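Local coordinates for Lys-gingipain catalytic subunit (Porphyromonas gingivalis, PDB 4RBM), which cleaves proteins after lysine as a secreted cysteine endopeptidase of family C25, and may act as a virulence factor in periodontal disease, at residues L150-L155 against D188-L193; S209-T214 against F242-N247. All coordinates share one frame; numbering follows the deposited sequence.

Interaction 1 of 2, residues L150-L155 against D188-L193. With NI (nickel (II) ion), chain F; HIS (histidine), chain H.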
loop_
_atom_site.group_PDB
_atom_site.type_symbol
_atom_site.label_atom_id
_atom_site.label_comp_id
_atom_site.label_asym_id
_atom_site.label_seq_id
_atom_site.Cartn_x
_atom_site.Cartn_y
_atom_site.Cartn_z
ATOM N N LEU A 150 14.334 9.095 -3.742
ATOM C CA LEU A 150 13.473 8.118 -4.419
ATOM C C LEU A 150 14.231 7.145 -5.297
ATOM O O LEU A 150 13.677 6.104 -5.649
ATOM C CB LEU A 150 12.433 8.843 -5.282
ATOM C CG LEU A 150 11.418 9.686 -4.504
ATOM C CD1 LEU A 150 10.527 10.500 -5.456
ATOM C CD2 LEU A 150 10.527 8.817 -3.598
ATOM N N GLU A 151 15.479 7.473 -5.646
ATOM C CA GLU A 151 16.325 6.655 -6.510
ATOM C C GLU A 151 17.148 5.671 -5.693
ATOM O O GLU A 151 18.073 5.048 -6.218
ATOM C CB GLU A 151 17.250 7.593 -7.321
ATOM C CG GLU A 151 16.488 8.698 -8.037
ATOM C CD GLU A 151 17.360 9.535 -8.948
ATOM O OE1 GLU A 151 17.205 9.404 -10.181
ATOM O OE2 GLU A 151 18.210 10.301 -8.438
ATOM N N LYS A 152 16.811 5.515 -4.406
ATOM C CA LYS A 152 17.598 4.694 -3.494
ATOM C C LYS A 152 16.742 3.714 -2.721
ATOM O O LYS A 152 15.585 4.010 -2.385
ATOM C CB LYS A 152 18.351 5.606 -2.517
ATOM C CG LYS A 152 19.069 6.764 -3.231
ATOM C CD LYS A 152 19.853 7.676 -2.302
ATOM C CE LYS A 152 20.204 8.976 -3.026
ATOM N NZ LYS A 152 21.070 9.868 -2.195
ATOM N N VAL A 153 17.326 2.538 -2.410
ATOM C CA VAL A 153 16.597 1.487 -1.658
ATOM C C VAL A 153 17.524 0.829 -0.655
ATOM O O VAL A 153 18.749 0.921 -0.777
ATOM C CB VAL A 153 15.924 0.391 -2.553
ATOM C CG1 VAL A 153 14.902 0.995 -3.526
ATOM C CG2 VAL A 153 16.961 -0.478 -3.270
ATOM N N LEU A 154 16.933 0.167 0.344
ATOM C CA LEU A 154 17.706 -0.583 1.340
ATOM C C LEU A 154 17.180 -2.006 1.319
ATOM O O LEU A 154 15.970 -2.196 1.483
ATOM C CB LEU A 154 17.583 0.032 2.773
ATOM C CG LEU A 154 18.211 -0.836 3.942
ATOM C CD1 LEU A 154 19.744 -1.056 3.747
ATOM C CD2 LEU A 154 17.993 -0.157 5.307
ATOM N N LEU A 155 18.057 -3.004 1.114
ATOM C CA LEU A 155 17.626 -4.407 1.087
ATOM C C LEU A 155 18.484 -5.228 2.042
ATOM O O LEU A 155 19.707 -5.201 1.931
ATOM C CB LEU A 155 17.723 -4.970 -0.352
ATOM C CG LEU A 155 17.003 -4.171 -1.471
ATOM C CD1 LEU A 155 17.428 -4.663 -2.856
ATOM C CD2 LEU A 155 15.481 -4.222 -1.334
ATOM N N ASP A 188 21.394 4.116 -5.897
ATOM C CA ASP A 188 21.999 3.596 -4.668
ATOM C C ASP A 188 21.178 2.428 -4.162
ATOM O O ASP A 188 20.041 2.614 -3.752
ATOM C CB ASP A 188 22.114 4.703 -3.595
ATOM C CG ASP A 188 23.019 5.844 -4.033
ATOM O OD1 ASP A 188 22.533 6.735 -4.753
ATOM O OD2 ASP A 188 24.243 5.772 -3.758
ATOM N N VAL A 189 21.726 1.218 -4.273
ATOM C CA VAL A 189 21.020 0.013 -3.825
ATOM C C VAL A 189 21.813 -0.534 -2.656
ATOM O O VAL A 189 22.760 -1.303 -2.842
ATOM C CB VAL A 189 20.854 -0.991 -4.997
ATOM C CG1 VAL A 189 20.208 -2.288 -4.520
ATOM C CG2 VAL A 189 20.030 -0.368 -6.131
ATOM N N TYR A 190 21.506 -0.020 -1.454
ATOM C CA TYR A 190 22.192 -0.437 -0.225
ATOM C C TYR A 190 21.716 -1.836 0.088
ATOM O O TYR A 190 20.498 -2.049 0.245
ATOM C CB TYR A 190 21.874 0.525 0.935
ATOM C CG TYR A 190 22.033 1.984 0.585
ATOM C CD1 TYR A 190 23.290 2.522 0.292
ATOM C CD2 TYR A 190 20.941 2.846 0.599
ATOM C CE1 TYR A 190 23.443 3.878 -0.004
ATOM C CE2 TYR A 190 21.086 4.203 0.315
ATOM C CZ TYR A 190 22.336 4.714 0.016
ATOM O OH TYR A 190 22.462 6.066 -0.251
ATOM N N ASN A 191 22.640 -2.804 0.092
ATOM C CA ASN A 191 22.228 -4.184 0.339
ATOM C C ASN A 191 23.190 -4.880 1.280
ATOM O O ASN A 191 24.417 -4.741 1.147
ATOM C CB ASN A 191 22.090 -4.953 -0.983
ATOM C CG ASN A 191 23.371 -5.105 -1.758
ATOM O OD1 ASN A 191 23.982 -6.183 -1.763
ATOM N ND2 ASN A 191 23.825 -4.034 -2.422
ATOM N N TYR A 192 22.625 -5.644 2.206
ATOM C CA TYR A 192 23.384 -6.374 3.234
ATOM C C TYR A 192 22.927 -7.819 3.189
ATOM O O TYR A 192 21.788 -8.135 3.560
ATOM C CB TYR A 192 23.174 -5.722 4.616
ATOM C CG TYR A 192 23.730 -4.311 4.691
ATOM C CD1 TYR A 192 23.019 -3.227 4.169
ATOM C CD2 TYR A 192 24.998 -4.069 5.216
ATOM C CE1 TYR A 192 23.554 -1.938 4.174
ATOM C CE2 TYR A 192 25.520 -2.777 5.273
ATOM C CZ TYR A 192 24.800 -1.717 4.745
ATOM O OH TYR A 192 25.312 -0.448 4.811
ATOM N N LEU A 193 23.794 -8.684 2.662
ATOM C CA LEU A 193 23.465 -10.089 2.464
ATOM C C LEU A 193 23.863 -10.956 3.645
ATOM O O LEU A 193 23.342 -12.053 3.783
ATOM C CB LEU A 193 24.158 -10.602 1.180
ATOM C CG LEU A 193 23.685 -9.917 -0.137
ATOM C CD1 LEU A 193 24.632 -10.219 -1.308
ATOM C CD2 LEU A 193 22.213 -10.256 -0.473
HETATM NI NI NI F . 18.924 11.510 -9.872
HETATM N N HIS H . 14.580 13.170 -16.029
HETATM C CA HIS H . 15.648 13.291 -15.025
HETATM C C HIS H . 16.824 12.389 -15.402
HETATM O O HIS H . 16.668 11.171 -15.455
HETATM C CB HIS H . 15.098 12.938 -13.621
HETATM C CG HIS H . 16.123 12.958 -12.524
HETATM N ND1 HIS H . 16.402 14.114 -11.826
HETATM C CD2 HIS H . 16.885 11.953 -12.034
HETATM C CE1 HIS H . 17.313 13.780 -10.925
HETATM N NE2 HIS H . 17.636 12.488 -11.011
#
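L155 N donates to Y190 O at 2.8 Å, the shortest of four backbone bonds that zip K152-L155 to D188-Y192 as parallel strands. V153 N to D188 O, Y190 N to V153 O and Y192 N to L155 O are the others, each 3.0 Å between donor and acceptor, and the ladder thins to a weak bond from D188 N to E151 O. The bond from Y190 N is the most bent of the four, at 141°. The strand axes diverge by only 8°, so the strands run nearly parallel.

Among the side chains, N191 turns back along its own strand: ND2 reaches V189 O at 3.0 Å, with the acceptor in the amide plane, which helps set the rotation of the amide. Next to K152 in sequence, E151 OE2 binds a nickel ion at 2.0 Å, and NE2 of a free histidine is another ligand. K152 and D188 run side by side, yet NZ stays 4.3 Å from OD1, too far for a salt bridge; the nearer contact is the lysine methylene CE on that oxygen. The hydroxyl of Y190 meets CD of the same lysine. L154, with CG anti to its amide nitrogen (chi1 171°), carries CD1 against Y190 CB and to the ring edge of Y192, 3.9 Å from CE1. On the reverse face V189 CG1 touches both V153 CG2 and L155 CD1.

The pair closes a beta-alpha-beta unit whose helix 163-178 packs on L155 and N191 through M176. Helix 202-206 covers the other face, where H203 stacks on Y190 and bonds Y192 OH. D188-Y192 is an outermost strand of the sheet, while strand 152-157 is flanked on its other side by strand 210-214.

Interaction 2 of 2, residues S209-T214 against F242-N247. With CKC ((3S)-3,7-diaminoheptan-2-one), chain R.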
loop_
_atom_site.group_PDB
_atom_site.type_symbol
_atom_site.label_atom_id
_atom_site.label_comp_id
_atom_site.label_asym_id
_atom_site.label_seq_id
_atom_site.Cartn_x
_atom_site.Cartn_y
_atom_site.Cartn_z
ATOM N N SER A 209 13.645 5.095 -0.710
ATOM C CA SER A 209 12.232 5.071 -1.062
ATOM C C SER A 209 11.577 3.814 -0.505
ATOM O O SER A 209 10.357 3.737 -0.379
ATOM C CB SER A 209 12.071 5.085 -2.585
ATOM O OG SER A 209 12.675 3.942 -3.178
ATOM N N PHE A 210 12.400 2.793 -0.250
ATOM C CA PHE A 210 11.937 1.449 0.053
ATOM C C PHE A 210 12.959 0.730 0.918
ATOM O O PHE A 210 14.161 0.842 0.679
ATOM C CB PHE A 210 11.747 0.695 -1.298
ATOM C CG PHE A 210 11.327 -0.758 -1.220
ATOM C CD1 PHE A 210 10.046 -1.106 -0.807
ATOM C CD2 PHE A 210 12.171 -1.767 -1.676
ATOM C CE1 PHE A 210 9.653 -2.450 -0.747
ATOM C CE2 PHE A 210 11.773 -3.112 -1.636
ATOM C CZ PHE A 210 10.518 -3.444 -1.182
ATOM N N ALA A 211 12.475 0.018 1.930
ATOM C CA ALA A 211 13.295 -0.771 2.826
ATOM C C ALA A 211 12.663 -2.139 2.988
ATOM O O ALA A 211 11.501 -2.242 3.385
ATOM C CB ALA A 211 13.445 -0.073 4.181
ATOM N N ASN A 212 13.384 -3.182 2.602
ATOM C CA ASN A 212 12.880 -4.552 2.708
ATOM C C ASN A 212 13.843 -5.376 3.552
ATOM O O ASN A 212 15.021 -5.491 3.220
ATOM C CB ASN A 212 12.700 -5.167 1.295
ATOM C CG ASN A 212 11.988 -6.512 1.239
ATOM O OD1 ASN A 212 12.023 -7.186 0.212
ATOM N ND2 ASN A 212 11.292 -6.935 2.299
ATOM N N TYR A 213 13.341 -5.936 4.655
ATOM C CA TYR A 213 14.112 -6.792 5.547
ATOM C C TYR A 213 13.508 -8.198 5.540
ATOM O O TYR A 213 12.297 -8.343 5.741
ATOM C CB TYR A 213 14.103 -6.182 6.972
ATOM C CG TYR A 213 14.594 -7.085 8.089
ATOM C CD1 TYR A 213 13.726 -7.967 8.732
ATOM C CD2 TYR A 213 15.912 -7.021 8.535
ATOM C CE1 TYR A 213 14.171 -8.805 9.748
ATOM C CE2 TYR A 213 16.361 -7.833 9.576
ATOM C CZ TYR A 213 15.482 -8.714 10.186
ATOM O OH TYR A 213 15.894 -9.504 11.221
ATOM N N THR A 214 14.333 -9.222 5.317
ATOM C CA THR A 214 13.874 -10.618 5.398
ATOM C C THR A 214 14.809 -11.397 6.348
ATOM O O THR A 214 16.012 -11.538 6.069
ATOM C CB THR A 214 13.726 -11.285 4.023
ATOM O OG1 THR A 214 13.297 -12.646 4.212
ATOM C CG2 THR A 214 15.008 -11.246 3.192
ATOM N N PHE A 242 9.407 6.408 3.281
ATOM C CA PHE A 242 9.489 5.195 2.485
ATOM C C PHE A 242 8.375 4.212 2.717
ATOM O O PHE A 242 7.626 4.317 3.677
ATOM C CB PHE A 242 10.825 4.461 2.822
ATOM C CG PHE A 242 11.187 4.343 4.298
ATOM C CD1 PHE A 242 10.585 3.381 5.111
ATOM C CD2 PHE A 242 12.169 5.155 4.858
ATOM C CE1 PHE A 242 10.920 3.273 6.478
ATOM C CE2 PHE A 242 12.518 5.035 6.217
ATOM C CZ PHE A 242 11.888 4.103 7.024
ATOM N N LEU A 243 8.309 3.211 1.839
ATOM C CA LEU A 243 7.538 2.015 2.054
ATOM C C LEU A 243 8.483 1.008 2.710
ATOM O O LEU A 243 9.593 0.813 2.210
ATOM C CB LEU A 243 7.016 1.453 0.704
ATOM C CG LEU A 243 6.458 0.013 0.739
ATOM C CD1 LEU A 243 5.177 -0.097 1.625
ATOM C CD2 LEU A 243 6.134 -0.463 -0.675
ATOM N N ALA A 244 8.066 0.354 3.792
ATOM C CA ALA A 244 8.899 -0.674 4.394
ATOM C C ALA A 244 8.130 -1.984 4.422
ATOM O O ALA A 244 6.930 -1.997 4.636
ATOM C CB ALA A 244 9.353 -0.275 5.811
ATOM N N ILE A 245 8.830 -3.069 4.140
ATOM C CA ILE A 245 8.274 -4.413 4.141
ATOM C C ILE A 245 9.135 -5.291 5.038
ATOM O O ILE A 245 10.350 -5.431 4.818
ATOM C CB ILE A 245 8.157 -5.002 2.694
ATOM C CG1 ILE A 245 7.313 -4.080 1.772
ATOM C CG2 ILE A 245 7.601 -6.465 2.727
ATOM C CD1 ILE A 245 7.092 -4.670 0.367
ATOM N N GLY A 246 8.489 -5.887 6.029
ATOM C CA GLY A 246 9.133 -6.806 6.943
ATOM C C GLY A 246 8.657 -8.203 6.621
ATOM O O GLY A 246 7.517 -8.547 6.951
ATOM N N ASN A 247 9.499 -8.995 5.906
ATOM C CA ASN A 247 9.167 -10.399 5.608
ATOM C C ASN A 247 9.781 -11.177 6.737
ATOM O O ASN A 247 10.928 -11.637 6.647
ATOM C CB ASN A 247 9.658 -10.817 4.232
ATOM C CG ASN A 247 8.915 -10.139 3.113
ATOM O OD1 ASN A 247 9.504 -9.377 2.325
ATOM N ND2 ASN A 247 7.593 -10.363 3.016
HETATM C CAK CKC R . 10.231 -14.512 12.442
HETATM C C CKC R . 11.348 -15.506 12.481
HETATM O O CKC R . 12.072 -15.533 13.466
HETATM C CA CKC R . 11.309 -16.709 11.529
HETATM N N CKC R . 10.528 -17.575 12.374
HETATM C CAL CKC R . 10.592 -16.567 10.164
HETATM C CAH CKC R . 11.363 -15.644 9.238
HETATM C CAG CKC R . 10.931 -15.779 7.779
HETATM C CAI CKC R . 11.776 -14.721 7.075
HETATM N NAM CKC R . 11.436 -14.486 5.656
HETATM O O HOH W 1 9.576 -8.433 -0.358
#
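N212 and N247 add a side-chain clasp at one end of two neighbouring parallel strands in the six-stranded mixed sheet of the alpha/beta catalytic domain of this clan CD peptidase. Backbone bonds pair the strands in register: L243 N to S209 O, A211 N to L243 O, I245 N to A211 O, Y213 N to I245 O and N247 N to Y213 O. The N212 side chain extends with CG anti to the main-chain nitrogen (chi1 -171°), which lays its amide over the adjacent strand. There ND2 donates twice, to N247 OD1 at 3.0 Å and to I245 O at 3.1 Å, both close to the N212 amide plane. The two amide planes stand 72° apart. The ND2 N-H reaches I245 O from above the carbonyl plane, 53° out of it, while Y213 N approaches almost head-on. A water donates to both N212 OD1 and N247 OD1, and Y313 OH also bonds N212 OD1.

Further back on this face, F210 lies alongside L243, pointing the same way, while I245 CD1 meets its ring edge in plane, 3.6 Å from CE1. On the reverse face Y213 OH hydrogen-bonds O of H216, the probable proton donor, and its ring stacks on W222. The ligand, a lysine-like diaminoheptanone, is hydrogen-bonded to D288 OD2 and H216 ND1. Consistent with recognition of a P1 lysine, its NAM donates to T214 OG1 at 3.0 Å and to N247 O at 3.1 Å.

Interactions 1 and 2 are consecutive parts of one sheet, their centres about 10 Å apart, with strand order 188-192, 152-157, 210-214, 242-247. The middle seam is backbone bonding of the same parallel kind: K152 O lies 2.8 Å from S209 N, and L154 N lies 2.9 Å from F210 O, both probable hydrogen bonds. Their functional placement differs. Interaction 2 ends at the ligand amine, and its Y213 side chain is about 5 Å from that of H216 and about 9 Å from that of the nucleophile C249. Interaction 1 lies toward the sheet edge, away from the annotated catalytic and calcium sites, and its nickel ion is about 12 Å from the S209 side chain.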